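Local structure of inositol dehydrogenase (Lactobacillus casei, 4MKX) at residues Ile20-Leu25 with Gln46-Val51; Ser167-Pro172 with Tyr259-Glu264. The protein probably catalyses the NAD-dependent oxidation of scyllo-inositol, as an oxidoreductase of the Gfo/Idh/MocA family. All coordinates share one frame; numbering follows the deposited sequence.

Contact 1 of 2, residues Ile20-Leu25 with Gln46-Val51; sequences IGIVGL and QAATSV
Val23 and Thr49 stand side by side on one face of a parallel strand pair, pointing the same way. Val23 holds CG2 anti to its backbone N, and this methyl rests 4.0 Å from CG2 of Thr49. Both residues are branched at CB, which suits the extended backbone and lets the two side chains pack against each other on this face. Helix 72-78 covers this face, Phe72 lying on Val23 and Met75 on Thr49. Gly21 and Ala47, also paired here, put only the alanine methyl on the face, their CA atoms 4.3 Å apart.

The other face carries Ile22 and Ala48. Ile22 sends CG1 anti to its backbone N (chi1 -170°) and away from the second strand, toward helix 27-38, while its CG2 branch meets Ala48 CB at 4.0 Å. Past the strand end the chain turns at Gly24, whose positive phi of 99° favours glycine, and brings Leu25 back over the same alanine, CD1 lying 4.2 Å from Ala48 CB. The small methyl thus lies against both larger side chains.

Backbone bonds fix this arrangement. Ile22 is gripped from both ends: its N donates to Ala47 O at 3.0 Å, and its O accepts Thr49 N at 2.7 Å. Ile20 O takes Gln46 N and, weakly, Ala47 N. The unit of strand 18-23, helix 27-38 and strand 43-49 is the first beta-alpha-beta crossover of a Rossmann fold, and Gly24 is consistent with the first glycine of its GxGxxG dinucleotide-binding motif. Across the strands the buried side-chain contacts are apolar and directionless, so the backbone hydrogen bonds supply the polar matching that sets the register leading into the glycine turn.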
# COMPACT_ATOMS: atom_id res chain seq x y z
N ILE A 20 -23.58 20.07 -30.87
CA ILE A 20 -23.58 20.67 -29.54
C ILE A 20 -23.02 22.08 -29.58
O ILE A 20 -22.04 22.34 -30.27
CB ILE A 20 -22.74 19.80 -28.58
CG1 ILE A 20 -23.37 18.41 -28.48
CG2 ILE A 20 -22.63 20.46 -27.19
CD1 ILE A 20 -22.63 17.46 -27.60
N GLY A 21 -23.63 22.99 -28.84
CA GLY A 21 -23.03 24.30 -28.65
C GLY A 21 -22.58 24.43 -27.21
O GLY A 21 -23.24 23.92 -26.31
N ILE A 22 -21.46 25.11 -27.00
CA ILE A 22 -20.92 25.26 -25.66
C ILE A 22 -20.81 26.74 -25.30
O ILE A 22 -20.54 27.58 -26.15
CB ILE A 22 -19.54 24.54 -25.52
CG1 ILE A 22 -19.11 24.49 -24.05
CG2 ILE A 22 -18.46 25.21 -26.38
CD1 ILE A 22 -17.97 23.50 -23.79
N VAL A 23 -21.03 27.04 -24.02
CA VAL A 23 -20.74 28.37 -23.51
C VAL A 23 -19.83 28.19 -22.31
O VAL A 23 -20.05 27.29 -21.49
CB VAL A 23 -22.02 29.14 -23.11
CG1 VAL A 23 -22.86 28.36 -22.08
CG2 VAL A 23 -21.66 30.53 -22.58
N GLY A 24 -18.79 29.01 -22.22
CA GLY A 24 -17.81 28.90 -21.16
C GLY A 24 -16.61 28.15 -21.69
O GLY A 24 -16.68 26.94 -21.92
N LEU A 25 -15.51 28.86 -21.90
CA LEU A 25 -14.31 28.23 -22.42
C LEU A 25 -13.13 28.50 -21.50
O LEU A 25 -12.01 28.73 -21.96
CB LEU A 25 -14.04 28.69 -23.86
CG LEU A 25 -15.01 28.12 -24.90
CD1 LEU A 25 -14.84 28.81 -26.24
CD2 LEU A 25 -14.82 26.62 -25.05
N GLN A 46 -20.39 22.09 -32.65
CA GLN A 46 -20.85 22.90 -33.77
C GLN A 46 -20.69 24.39 -33.50
O GLN A 46 -20.32 25.17 -34.39
CB GLN A 46 -22.32 22.59 -34.04
CG GLN A 46 -22.98 23.53 -35.03
CD GLN A 46 -22.56 23.27 -36.47
OE1 GLN A 46 -21.89 22.28 -36.76
NE2 GLN A 46 -22.97 24.15 -37.37
N ALA A 47 -20.95 24.80 -32.26
CA ALA A 47 -20.97 26.21 -31.93
C ALA A 47 -20.35 26.48 -30.57
O ALA A 47 -20.34 25.60 -29.70
CB ALA A 47 -22.40 26.73 -31.96
N ALA A 48 -19.82 27.68 -30.39
CA ALA A 48 -19.27 28.11 -29.10
C ALA A 48 -19.70 29.55 -28.83
O ALA A 48 -19.79 30.36 -29.77
CB ALA A 48 -17.76 28.00 -29.10
N THR A 49 -19.97 29.86 -27.57
CA THR A 49 -20.28 31.23 -27.14
C THR A 49 -19.25 31.68 -26.12
O THR A 49 -18.97 30.95 -25.16
CB THR A 49 -21.66 31.32 -26.48
OG1 THR A 49 -22.68 31.05 -27.44
CG2 THR A 49 -21.90 32.72 -25.89
N SER A 50 -18.68 32.86 -26.33
CA SER A 50 -17.81 33.49 -25.35
C SER A 50 -17.70 34.97 -25.68
O SER A 50 -17.82 35.37 -26.84
CB SER A 50 -16.42 32.86 -25.33
OG SER A 50 -15.57 33.55 -24.43
N VAL A 51 -17.48 35.79 -24.66
CA VAL A 51 -17.31 37.22 -24.88
C VAL A 51 -15.83 37.58 -24.67
O VAL A 51 -15.45 38.75 -24.63
CB VAL A 51 -18.27 38.07 -24.00
CG1 VAL A 51 -17.89 37.97 -22.53
CG2 VAL A 51 -18.32 39.52 -24.47

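Contact 2 of 2, residues Ser167-Pro172 with Tyr259-Glu264; sequences SYSIDP and YHVETE
Tyr168 and His260 meet at a slant on one face of an antiparallel strand pair, ring planes 48° apart, with Tyr168 CB 3.9 Å from CD2 at the edge of the imidazole. With CG anti to its backbone N (chi1 -171°), the histidine ring lies beside Glu262 of its own strand, and NE2 donates in the plane of the ring to Glu262 OE1 at 2.9 Å, a nearly straight bond that should restrain the ring's rotation. Glu262 runs extended beside Tyr168, pointing the same way, its carboxylate plane steeply inclined to the phenol. Arg166 binds its OE2, and Arg273 of the second subunit binds OE1; such positive neighbours would be expected to favour the charged carboxylate. Tyr168 OH reaches Glu264 of that same subunit, so this close-packed face also forms part of a subunit interface.

Both strands belong to the mixed sheet of the C-terminal domain characteristic of the Gfo/Idh/MocA family, where strand 162-172 lies between strands 260-267 and 246-252. Tyr168 and Glu262 form a hydrogen-bonded pair, Tyr168 N donating to Glu262 O at 2.8 Å, and Ile170 with His260 forms the next. On the other face Ser167 OG and Thr263 OG1 meet at 2.8 Å; small hydroxyl side chains suit this close non-hydrogen-bonded pair, and Asp199 and Tyr147 respectively give them further partners.

Toward Tyr259 the fit is looser and partly open to solvent at Asp171 and Pro172. Asp171 OD1 lies 3.4 Å from CE1 at the edge of the Tyr259 ring, where the weakly positive ring hydrogens can favour a carboxylate oxygen. Val261 CG2 sits over one face of that ring, toward its rim, whereas Pro172, whose ring nitrogen carries no N-H, makes a light apolar contact, CD to Tyr259 CD1 at 4.2 Å.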
# COMPACT_ATOMS: atom_id res chain seq x y z
N SER A 167 -15.88 12.38 3.50
CA SER A 167 -15.39 12.75 2.18
C SER A 167 -14.50 13.99 2.24
O SER A 167 -14.83 14.97 2.92
CB SER A 167 -16.56 12.93 1.20
OG SER A 167 -16.14 12.70 -0.13
N TYR A 168 -13.35 13.92 1.57
CA TYR A 168 -12.41 15.02 1.55
C TYR A 168 -12.26 15.49 0.12
O TYR A 168 -12.10 14.67 -0.78
CB TYR A 168 -11.02 14.51 1.95
CG TYR A 168 -10.74 14.31 3.42
CD1 TYR A 168 -11.76 14.24 4.37
CD2 TYR A 168 -9.44 14.17 3.86
CE1 TYR A 168 -11.46 14.06 5.73
CE2 TYR A 168 -9.14 13.97 5.19
CZ TYR A 168 -10.14 13.92 6.12
OH TYR A 168 -9.80 13.74 7.44
N SER A 169 -12.29 16.80 -0.07
CA SER A 169 -11.93 17.40 -1.36
C SER A 169 -10.94 18.52 -1.07
O SER A 169 -11.32 19.57 -0.56
CB SER A 169 -13.16 17.97 -2.07
OG SER A 169 -14.04 16.93 -2.45
N ILE A 170 -9.67 18.30 -1.40
CA ILE A 170 -8.64 19.30 -1.09
C ILE A 170 -7.82 19.63 -2.35
O ILE A 170 -7.13 18.77 -2.90
CB ILE A 170 -7.69 18.82 0.02
CG1 ILE A 170 -8.48 18.22 1.20
CG2 ILE A 170 -6.84 19.99 0.53
CD1 ILE A 170 -7.57 17.66 2.31
N ASP A 171 -7.90 20.88 -2.79
CA ASP A 171 -7.17 21.32 -3.98
C ASP A 171 -5.70 21.47 -3.65
O ASP A 171 -5.34 21.71 -2.50
CB ASP A 171 -7.71 22.68 -4.48
CG ASP A 171 -8.77 22.54 -5.55
OD1 ASP A 171 -8.94 21.44 -6.11
OD2 ASP A 171 -9.43 23.55 -5.84
N PRO A 172 -4.84 21.32 -4.66
CA PRO A 172 -3.39 21.40 -4.44
C PRO A 172 -2.91 22.79 -4.06
O PRO A 172 -3.45 23.79 -4.53
CB PRO A 172 -2.81 21.01 -5.81
CG PRO A 172 -3.88 21.33 -6.78
CD PRO A 172 -5.17 21.03 -6.07
N TYR A 259 -3.81 16.60 -5.57
CA TYR A 259 -5.26 16.74 -5.52
C TYR A 259 -5.83 15.60 -4.69
O TYR A 259 -5.78 14.44 -5.11
CB TYR A 259 -5.80 16.66 -6.95
CG TYR A 259 -7.29 16.86 -7.12
CD1 TYR A 259 -7.94 17.97 -6.60
CD2 TYR A 259 -8.04 15.95 -7.85
CE1 TYR A 259 -9.30 18.15 -6.78
CE2 TYR A 259 -9.39 16.12 -8.05
CZ TYR A 259 -10.02 17.22 -7.51
OH TYR A 259 -11.38 17.41 -7.69
N HIS A 260 -6.34 15.91 -3.50
CA HIS A 260 -6.79 14.85 -2.60
C HIS A 260 -8.30 14.80 -2.56
O HIS A 260 -8.94 15.64 -1.94
CB HIS A 260 -6.25 15.04 -1.19
CG HIS A 260 -6.50 13.86 -0.30
ND1 HIS A 260 -5.51 12.94 0.02
CD2 HIS A 260 -7.62 13.42 0.31
CE1 HIS A 260 -6.01 12.02 0.82
NE2 HIS A 260 -7.29 12.29 1.01
N VAL A 261 -8.87 13.81 -3.25
CA VAL A 261 -10.30 13.56 -3.20
C VAL A 261 -10.47 12.11 -2.76
O VAL A 261 -10.02 11.18 -3.43
CB VAL A 261 -10.98 13.80 -4.55
CG1 VAL A 261 -12.41 13.31 -4.53
CG2 VAL A 261 -10.96 15.28 -4.87
N GLU A 262 -11.09 11.93 -1.61
CA GLU A 262 -11.14 10.63 -0.96
C GLU A 262 -12.52 10.50 -0.35
O GLU A 262 -13.05 11.47 0.20
CB GLU A 262 -10.08 10.55 0.15
CG GLU A 262 -10.12 9.24 0.97
CD GLU A 262 -9.33 9.31 2.24
OE1 GLU A 262 -8.82 10.41 2.58
OE2 GLU A 262 -9.21 8.27 2.93
N THR A 263 -13.13 9.33 -0.48
CA THR A 263 -14.42 9.08 0.15
C THR A 263 -14.37 7.75 0.87
O THR A 263 -14.03 6.72 0.29
CB THR A 263 -15.54 9.06 -0.89
OG1 THR A 263 -15.57 10.34 -1.54
CG2 THR A 263 -16.89 8.85 -0.22
N GLU A 264 -14.74 7.79 2.15
CA GLU A 264 -14.74 6.61 3.00
C GLU A 264 -16.18 6.31 3.38
O GLU A 264 -16.94 7.21 3.75
CB GLU A 264 -13.96 6.94 4.27
CG GLU A 264 -14.14 6.00 5.41
CD GLU A 264 -13.44 6.52 6.64
OE1 GLU A 264 -12.20 6.39 6.70
OE2 GLU A 264 -14.11 7.11 7.51

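How the contacts relate
From the N terminus the chain runs along strand 18-23, through helix 27-38 and back to strand 43-49, where contact 1 closes a short loop with 20 residues between its segments. The chain then completes the remaining strands of the parallel nucleotide-binding sheet before entering the mixed sheet at strand 162-172. Contact 2 closes a much longer loop, its 86 intervening residues including strands 211-219, 234-241 and 246-252. The two loops follow in series, neither nesting nor crossing. Their contacts lie on opposite sides of the chain's centre, nearest atoms about 17 Å apart, so each joins two adjacent strands of its own sheet, and neither directly braces the other.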